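Local coordinates for cell division control protein 45 cdc45 putative (Entamoeba histolytica, PDB 6CC2) that probably serves as the Cdc45 subunit of the Cdc45-MCM-GINS helicase assembly that unwinds DNA at eukaryotic replication forks, at residues Tyr201-Ala205 against Phe229-Leu233; Ile206-Asp210 against Tyr222-Ile226; Val247-Cys252 against Lys344-Tyr350. All coordinates share one frame; numbering follows the deposited sequence.

Contact 1: residues Tyr201-Ala205 against Phe229-Leu233; sequences YWYAA and FIDNL
Y201 and F229 supply the two large bumps of this interface, and each ring settles into a hollow of the facing helix. Y201 points at helix 219-233 and lodges among F229, N232 and L233. The fork of L233 lies over one face of the tyrosine ring as a CH-pi contact, CG being 4.3 Å from the ring centroid, while L233 CD1 reaches back to 3.8 Å from Y201 CB. F229 instead meets this ring near its plane, with F229 CD1 3.5 Å from Y201 CD1; the two ring planes stand 81° apart in an oblique pairing. With CG anti to the carbonyl carbon (chi1 -52°), F229 swings its ring nearer to the facing helix, into the shallow dip at A204 and A205. Alanine suits this dip, since its small side chain lets F229 CE2 approach A205 CA to 3.6 Å. At the outer end, Y201 OH rests against N232 CB, while the N232 amide bonds to Y228 and K191. The helices run antiparallel at 175°, their axes 11.7 Å apart. L187 and K191 of helix 182-192 pack on Y201, and F342 of strand 338-344 touches A205 and L233.

Contact 2: residues Ile206-Asp210 against Tyr222-Ile226; sequences IGVCD and YVHAI
V208 and Y222, whose CA atoms are 6.7 Å apart, mark the nearest backbone approach of two helical segments that run antiparallel at 174° with their axes 10.2 Å apart. V208 points at the partner helix, and its two methyl groups divide the work. CG1 takes the crowded position between the backbone N and the carbonyl carbon (chi1 71°), which brings it 4.2 Å from Y222 CD1, with I226 CD1 a little farther off. CG2 sits 3.8 Å from A225 CB, one turn further along the partner helix. A branched residue suits this place because one short side chain can meet both an aromatic ring and a methyl group, and A225 is small enough to receive it without pushing the helices apart. These pairs belong to an antiparallel alpha-hairpin, in which helices 199-213 and 219-233 are joined by a short connection; I217 of that connection packs on both V208 and Y222. With CG opposite the backbone N about the first torsion (chi1 167°), the Y222 side chain carries its ring nearer to the neighbouring helix than the direction of its CB bond alone would suggest. There C209 SG comes to 3.7 Å from Y222 CE1, a sulfur-aromatic contact in which the sulfur lies obliquely to the ring, 4.9 Å from its centroid. Cysteine suits the place, since its small side chain sets a polarisable sulfur beside the ring. One face of the ring is covered by I226 from the next turn of its own helix, with CG1 3.5 Å above the plane toward the rim. The far end of Y222 is polar, and its hydroxyl hydrogen-bonds to the carbonyl oxygen of P340 in strand 338-344. F355 of helix 354-364 also meets the Y222 ring and touches C209.

Contact 3: residues Val247-Cys252 against Lys344-Tyr350; sequences VKTPMC and KKFGMDY
Hydrogen bonds from Y350 and K345 tie the loop after strand 338-344 to the T249-P250 backbone. The Y350 hydroxyl donates to T249 O at 2.8 Å, approaching from above the carbonyl plane, 41° out of it. K345 N reaches P250 O at 3.0 Å in a nearly straight bond (177°). This bond flanks the antiparallel, non-hydrogen-bonded pair of selenomethionine M251 and K344, whose CA atoms are 4.3 Å apart. T249 OG1 adds a bond to M251 O at 2.6 Å that helps to hold the bend around P250. Proline suits this bend, since its ring limits the backbone torsion phi while its carbonyl remains available as an acceptor.

Water extends the polar network. One molecule links P250 O with K345 O, and another bridges V247 O and K345 NZ; lysine, extended beyond CG, is long enough to reach it.

Among the apolar contacts, C252 SG lies obliquely to the Y350 ring, 3.7 Å from Y350 CZ, as a sulfur-aromatic pair. K345 CB covers the centre of one face of this ring, 3.6 Å above its plane. On the sheet, M251 CG and K344 CB meet at 4.1 Å.

The backbone of C252 continues the pairing with F343 of strand 338-344. M251 and K344 both pack on W202 of helix 199-213, where K344 NZ also forms a salt bridge with D199.

In the fold
Contacts 1 and 2 are successive levels of one helical hairpin, their centres about 9 Å apart; contact 2 lies nearer the connection, and F229 CE2 touches V208 CG1 at 4.1 Å to join the levels. Contact 3, where strand 251-257 begins and strand 338-344 ends, meets contact 1, about 14 Å away between centres. W202 makes much of this link, its CE3 3.5 Å from K344 CB, and L233 CD1 packs 4.0 Å from M251 CE. Contact 2 does not touch contact 3; their nearest atoms are about 7 Å apart. Both L233 and P250 lie near bound 1,2-ethanediol, which probably comes from the crystallisation liquor.

Contact 1: residues Tyr201-Ala205 against Phe229-Leu233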
loop_
_atom_site.group_PDB
_atom_site.type_symbol
_atom_site.label_atom_id
_atom_site.label_comp_id
_atom_site.label_asym_id
_atom_site.label_seq_id
_atom_site.Cartn_x
_atom_site.Cartn_y
_atom_site.Cartn_z
ATOM N N TYR A 201 0.506 2.008 19.011
ATOM C CA TYR A 201 1.442 2.903 18.329
ATOM C C TYR A 201 2.314 2.157 17.317
ATOM O O TYR A 201 2.659 2.704 16.258
ATOM C CB TYR A 201 2.307 3.638 19.355
ATOM C CG TYR A 201 1.534 4.748 20.053
ATOM C CD1 TYR A 201 1.508 6.029 19.515
ATOM C CD2 TYR A 201 0.804 4.506 21.214
ATOM C CE1 TYR A 201 0.791 7.046 20.131
ATOM C CE2 TYR A 201 0.097 5.520 21.839
ATOM C CZ TYR A 201 0.098 6.789 21.288
ATOM O OH TYR A 201 -0.622 7.793 21.900
ATOM N N TRP A 202 2.717 0.924 17.633
ATOM C CA TRP A 202 3.390 0.077 16.648
ATOM C C TRP A 202 2.519 -0.125 15.419
ATOM O O TRP A 202 2.966 0.053 14.280
ATOM C CB TRP A 202 3.726 -1.262 17.302
ATOM C CG TRP A 202 4.234 -2.350 16.408
ATOM C CD1 TRP A 202 3.684 -3.595 16.249
ATOM C CD2 TRP A 202 5.403 -2.320 15.587
ATOM N NE1 TRP A 202 4.456 -4.355 15.417
ATOM C CE2 TRP A 202 5.512 -3.589 14.973
ATOM C CE3 TRP A 202 6.398 -1.363 15.339
ATOM C CZ2 TRP A 202 6.559 -3.912 14.106
ATOM C CZ3 TRP A 202 7.421 -1.680 14.466
ATOM C CH2 TRP A 202 7.499 -2.945 13.863
ATOM N N TYR A 203 1.252 -0.493 15.634
ATOM C CA TYR A 203 0.345 -0.679 14.496
ATOM C C TYR A 203 0.171 0.631 13.744
ATOM O O TYR A 203 0.262 0.672 12.520
ATOM C CB TYR A 203 -0.990 -1.223 15.007
ATOM C CG TYR A 203 -0.852 -2.531 15.779
ATOM C CD1 TYR A 203 0.109 -3.461 15.452
ATOM C CD2 TYR A 203 -1.699 -2.817 16.842
ATOM C CE1 TYR A 203 0.247 -4.649 16.162
ATOM C CE2 TYR A 203 -1.579 -4.000 17.565
ATOM C CZ TYR A 203 -0.597 -4.914 17.211
ATOM O OH TYR A 203 -0.448 -6.086 17.896
ATOM N N ALA A 204 -0.058 1.729 14.470
ATOM C CA ALA A 204 -0.230 3.007 13.795
ATOM C C ALA A 204 1.020 3.395 13.017
ATOM O O ALA A 204 0.928 3.995 11.926
ATOM C CB ALA A 204 -0.581 4.100 14.815
ATOM N N ALA A 205 2.209 3.122 13.572
ATOM C CA ALA A 205 3.436 3.400 12.835
ATOM C C ALA A 205 3.488 2.619 11.529
ATOM O O ALA A 205 3.854 3.170 10.478
ATOM C CB ALA A 205 4.665 3.070 13.697
ATOM N N PHE A 229 3.926 10.193 17.692
ATOM C CA PHE A 229 4.169 8.999 18.495
ATOM C C PHE A 229 5.252 9.263 19.534
ATOM O O PHE A 229 5.148 8.816 20.677
ATOM C CB PHE A 229 4.587 7.829 17.617
ATOM C CG PHE A 229 3.665 7.547 16.458
ATOM C CD1 PHE A 229 2.309 7.773 16.553
ATOM C CD2 PHE A 229 4.172 7.032 15.291
ATOM C CE1 PHE A 229 1.477 7.520 15.468
ATOM C CE2 PHE A 229 3.344 6.756 14.194
ATOM C CZ PHE A 229 2.006 7.001 14.296
ATOM N N ILE A 230 6.317 9.969 19.139
ATOM C CA ILE A 230 7.394 10.303 20.076
ATOM C C ILE A 230 6.859 11.110 21.244
ATOM O O ILE A 230 7.245 10.889 22.404
ATOM C CB ILE A 230 8.524 11.070 19.355
ATOM C CG1 ILE A 230 9.278 10.133 18.401
ATOM C CG2 ILE A 230 9.459 11.694 20.360
ATOM C CD1 ILE A 230 10.249 10.860 17.477
ATOM N N ASP A 231 5.992 12.089 20.959
ATOM C CA ASP A 231 5.452 12.942 21.993
ATOM C C ASP A 231 4.586 12.138 22.959
ATOM O O ASP A 231 4.687 12.303 24.176
ATOM C CB ASP A 231 4.624 14.077 21.374
ATOM C CG ASP A 231 5.487 15.143 20.682
ATOM O OD1 ASP A 231 6.723 15.096 20.795
ATOM O OD2 ASP A 231 4.913 16.032 20.015
ATOM N N ASN A 232 3.724 11.265 22.427
ATOM C CA ASN A 232 2.793 10.573 23.313
ATOM C C ASN A 232 3.456 9.443 24.099
ATOM O O ASN A 232 2.997 9.121 25.213
ATOM C CB ASN A 232 1.612 10.038 22.520
ATOM C CG ASN A 232 0.595 11.117 22.214
ATOM O OD1 ASN A 232 -0.251 11.440 23.046
ATOM N ND2 ASN A 232 0.691 11.699 21.023
ATOM N N LEU A 233 4.518 8.860 23.572
ATOM C CA LEU A 233 5.276 7.834 24.272
ATOM C C LEU A 233 6.502 8.385 24.977
ATOM O O LEU A 233 7.216 7.619 25.630
ATOM C CB LEU A 233 5.704 6.732 23.308
ATOM C CG LEU A 233 4.568 5.890 22.705
ATOM C CD1 LEU A 233 5.065 4.981 21.636
ATOM C CD2 LEU A 233 3.892 5.089 23.803
#

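Contact 2: residues Ile206-Asp210 against Tyr222-Ile226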
loop_
_atom_site.group_PDB
_atom_site.type_symbol
_atom_site.label_atom_id
_atom_site.label_comp_id
_atom_site.label_asym_id
_atom_site.label_seq_id
_atom_site.Cartn_x
_atom_site.Cartn_y
_atom_site.Cartn_z
ATOM N N ILE A 206 3.081 1.337 11.560
ATOM C CA ILE A 206 3.043 0.524 10.349
ATOM C C ILE A 206 2.092 1.129 9.331
ATOM O O ILE A 206 2.384 1.157 8.121
ATOM C CB ILE A 206 2.659 -0.930 10.690
ATOM C CG1 ILE A 206 3.803 -1.551 11.503
ATOM C CG2 ILE A 206 2.341 -1.733 9.416
ATOM C CD1 ILE A 206 3.500 -2.883 12.087
ATOM N N GLY A 207 0.943 1.627 9.807
ATOM C CA GLY A 207 -0.031 2.231 8.899
ATOM C C GLY A 207 0.499 3.458 8.173
ATOM O O GLY A 207 0.300 3.599 6.967
ATOM N N VAL A 208 1.179 4.361 8.883
ATOM C CA VAL A 208 1.682 5.549 8.221
ATOM C C VAL A 208 2.899 5.215 7.362
ATOM O O VAL A 208 3.107 5.825 6.321
ATOM C CB VAL A 208 1.980 6.671 9.222
ATOM C CG1 VAL A 208 3.180 6.366 10.076
ATOM C CG2 VAL A 208 2.187 7.998 8.465
ATOM N N CYS A 209 3.714 4.235 7.771
ATOM C CA CYS A 209 4.761 3.751 6.887
ATOM C C CYS A 209 4.165 3.203 5.586
ATOM O O CYS A 209 4.722 3.425 4.503
ATOM C CB CYS A 209 5.582 2.659 7.571
ATOM S SG CYS A 209 6.663 3.275 8.860
ATOM N N ASP A 210 3.044 2.477 5.682
ATOM C CA ASP A 210 2.356 1.990 4.474
ATOM C C ASP A 210 1.973 3.155 3.564
ATOM O O ASP A 210 2.173 3.102 2.342
ATOM C CB ASP A 210 1.120 1.180 4.866
ATOM C CG ASP A 210 0.316 0.726 3.655
ATOM O OD1 ASP A 210 0.918 0.131 2.729
ATOM O OD2 ASP A 210 -0.932 0.955 3.629
ATOM N N TYR A 222 5.108 12.097 6.914
ATOM C CA TYR A 222 5.545 10.934 7.660
ATOM C C TYR A 222 6.278 11.335 8.938
ATOM O O TYR A 222 6.002 10.810 10.033
ATOM C CB TYR A 222 6.421 10.054 6.765
ATOM C CG TYR A 222 7.144 9.003 7.580
ATOM C CD1 TYR A 222 6.488 7.875 8.044
ATOM C CD2 TYR A 222 8.482 9.177 7.940
ATOM C CE1 TYR A 222 7.132 6.944 8.823
ATOM C CE2 TYR A 222 9.119 8.235 8.716
ATOM C CZ TYR A 222 8.452 7.140 9.169
ATOM O OH TYR A 222 9.093 6.212 9.951
ATOM N N VAL A 223 7.234 12.251 8.822
ATOM C CA VAL A 223 8.039 12.617 9.984
ATOM C C VAL A 223 7.158 13.235 11.056
ATOM O O VAL A 223 7.327 12.966 12.256
ATOM C CB VAL A 223 9.189 13.548 9.564
ATOM C CG1 VAL A 223 9.884 14.109 10.761
ATOM C CG2 VAL A 223 10.162 12.761 8.718
ATOM N N HIS A 224 6.193 14.051 10.646
ATOM C CA HIS A 224 5.273 14.665 11.615
ATOM C C HIS A 224 4.462 13.605 12.354
ATOM O O HIS A 224 4.155 13.761 13.546
ATOM C CB HIS A 224 4.346 15.635 10.882
ATOM C CG HIS A 224 3.656 16.619 11.783
ATOM N ND1 HIS A 224 4.345 17.497 12.595
ATOM C CD2 HIS A 224 2.342 16.873 11.985
ATOM C CE1 HIS A 224 3.484 18.238 13.267
ATOM N NE2 HIS A 224 2.263 17.884 12.913
ATOM N N ALA A 225 4.074 12.541 11.659
ATOM C CA ALA A 225 3.349 11.454 12.320
ATOM C C ALA A 225 4.220 10.783 13.373
ATOM O O ALA A 225 3.782 10.534 14.504
ATOM C CB ALA A 225 2.882 10.432 11.285
ATOM N N ILE A 226 5.471 10.485 13.023
ATOM C CA ILE A 226 6.386 9.890 13.987
ATOM C C ILE A 226 6.531 10.795 15.206
ATOM O O ILE A 226 6.549 10.328 16.351
ATOM C CB ILE A 226 7.744 9.603 13.320
ATOM C CG1 ILE A 226 7.548 8.652 12.146
ATOM C CG2 ILE A 226 8.731 9.052 14.324
ATOM C CD1 ILE A 226 6.824 7.337 12.521
#

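Contact 3: residues Val247-Cys252 against Lys344-Tyr350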
loop_
_atom_site.group_PDB
_atom_site.type_symbol
_atom_site.label_atom_id
_atom_site.label_comp_id
_atom_site.label_asym_id
_atom_site.label_seq_id
_atom_site.Cartn_x
_atom_site.Cartn_y
_atom_site.Cartn_z
ATOM N N VAL A 247 18.378 0.161 24.903
ATOM C CA VAL A 247 17.174 0.955 25.123
ATOM C C VAL A 247 16.234 0.190 26.043
ATOM O O VAL A 247 16.035 -1.023 25.891
ATOM C CB VAL A 247 16.488 1.313 23.792
ATOM C CG1 VAL A 247 17.514 1.729 22.748
ATOM C CG2 VAL A 247 15.653 0.177 23.309
ATOM N N LYS A 248 15.637 0.903 26.993
ATOM C CA LYS A 248 14.811 0.300 28.030
ATOM C C LYS A 248 13.320 0.296 27.702
ATOM O O LYS A 248 12.537 -0.258 28.478
ATOM C CB LYS A 248 15.025 1.034 29.352
ATOM C CG LYS A 248 16.384 0.812 29.988
ATOM C CD LYS A 248 16.362 -0.382 30.933
ATOM C CE LYS A 248 17.675 -0.515 31.687
ATOM N NZ LYS A 248 17.571 -1.501 32.801
ATOM N N THR A 249 12.914 0.908 26.595
ATOM C CA THR A 249 11.510 0.963 26.211
ATOM C C THR A 249 11.193 -0.144 25.212
ATOM O O THR A 249 12.078 -0.583 24.465
ATOM C CB THR A 249 11.197 2.334 25.607
ATOM O OG1 THR A 249 12.080 2.581 24.508
ATOM C CG2 THR A 249 11.363 3.450 26.666
ATOM N N PRO A 250 9.957 -0.657 25.204
ATOM C CA PRO A 250 9.610 -1.724 24.253
ATOM C C PRO A 250 9.493 -1.272 22.822
ATOM O O PRO A 250 9.409 -2.137 21.936
ATOM C CB PRO A 250 8.243 -2.222 24.755
ATOM C CG PRO A 250 7.721 -1.097 25.578
ATOM C CD PRO A 250 8.935 -0.526 26.256
HETATM N N MSE A 251 9.416 0.036 22.578
HETATM C CA MSE A 251 9.426 0.609 21.239
HETATM C C MSE A 251 10.382 1.795 21.297
HETATM O O MSE A 251 10.635 2.326 22.386
HETATM C CB MSE A 251 8.029 1.047 20.796
HETATM C CG MSE A 251 7.023 -0.106 20.663
HETATM SE SE MSE A 251 5.147 0.472 20.518
HETATM C CE MSE A 251 4.850 1.010 22.350
ATOM N N CYS A 252 10.897 2.222 20.143
ATOM C CA CYS A 252 11.782 3.379 20.104
ATOM C C CYS A 252 11.839 3.913 18.682
ATOM O O CYS A 252 11.296 3.320 17.754
ATOM C CB CYS A 252 13.175 3.018 20.616
ATOM S SG CYS A 252 14.079 1.935 19.497
ATOM N N LYS A 344 9.881 -1.841 17.161
ATOM C CA LYS A 344 9.355 -2.588 18.297
ATOM C C LYS A 344 10.277 -3.775 18.560
ATOM O O LYS A 344 10.695 -4.460 17.620
ATOM C CB LYS A 344 7.927 -3.070 18.023
ATOM C CG LYS A 344 7.360 -3.944 19.148
ATOM C CD LYS A 344 5.971 -4.441 18.808
ATOM C CE LYS A 344 5.528 -5.525 19.805
ATOM N NZ LYS A 344 5.497 -5.026 21.185
ATOM N N LYS A 345 10.590 -4.005 19.842
ATOM C CA LYS A 345 11.442 -5.119 20.237
ATOM C C LYS A 345 10.642 -6.420 20.281
ATOM O O LYS A 345 9.556 -6.472 20.859
ATOM C CB LYS A 345 12.057 -4.845 21.602
ATOM C CG LYS A 345 13.240 -5.737 21.940
ATOM C CD LYS A 345 13.844 -5.339 23.273
ATOM C CE LYS A 345 15.140 -6.071 23.552
ATOM N NZ LYS A 345 15.710 -5.663 24.867
ATOM N N PHE A 346 11.176 -7.457 19.648
ATOM C CA PHE A 346 10.599 -8.803 19.654
ATOM C C PHE A 346 11.637 -9.710 20.315
ATOM O O PHE A 346 12.634 -10.075 19.686
ATOM C CB PHE A 346 10.265 -9.276 18.251
ATOM C CG PHE A 346 9.198 -8.469 17.556
ATOM C CD1 PHE A 346 7.858 -8.680 17.833
ATOM C CD2 PHE A 346 9.535 -7.513 16.633
ATOM C CE1 PHE A 346 6.881 -7.960 17.187
ATOM C CE2 PHE A 346 8.556 -6.783 15.973
ATOM C CZ PHE A 346 7.226 -7.008 16.259
ATOM N N GLY A 347 11.408 -10.063 21.576
ATOM C CA GLY A 347 12.411 -10.811 22.313
ATOM C C GLY A 347 13.687 -9.997 22.429
ATOM O O GLY A 347 13.703 -8.919 23.028
HETATM N N MSE A 348 14.773 -10.496 21.838
HETATM C CA MSE A 348 16.050 -9.809 21.872
HETATM C C MSE A 348 16.332 -9.071 20.559
HETATM O O MSE A 348 17.381 -8.467 20.388
HETATM C CB MSE A 348 17.182 -10.798 22.147
HETATM C CG MSE A 348 17.168 -11.385 23.553
HETATM SE SE MSE A 348 17.462 -10.032 24.930
HETATM C CE MSE A 348 19.250 -9.448 24.407
ATOM N N ASP A 349 15.382 -9.135 19.639
ATOM C CA ASP A 349 15.551 -8.641 18.269
ATOM C C ASP A 349 14.910 -7.261 18.162
ATOM O O ASP A 349 13.689 -7.124 18.289
ATOM C CB ASP A 349 14.919 -9.623 17.288
ATOM C CG ASP A 349 15.109 -9.229 15.838
ATOM O OD1 ASP A 349 15.506 -8.081 15.560
ATOM O OD2 ASP A 349 14.846 -10.082 14.959
ATOM N N TYR A 350 15.737 -6.243 17.929
ATOM C CA TYR A 350 15.286 -4.864 17.723
ATOM C C TYR A 350 15.557 -4.389 16.300
ATOM O O TYR A 350 15.699 -3.190 16.046
ATOM C CB TYR A 350 15.940 -3.919 18.740
ATOM C CG TYR A 350 14.990 -3.024 19.502
ATOM C CD1 TYR A 350 13.890 -2.432 18.875
ATOM C CD2 TYR A 350 15.195 -2.762 20.847
ATOM C CE1 TYR A 350 13.019 -1.622 19.589
ATOM C CE2 TYR A 350 14.339 -1.951 21.572
ATOM C CZ TYR A 350 13.259 -1.372 20.931
ATOM O OH TYR A 350 12.406 -0.551 21.662
HETATM O O HOH W 1 16.766 -3.112 24.076
HETATM O O HOH W 2 13.955 -3.772 26.463
HETATM O O HOH W 3 8.506 -4.737 22.505
#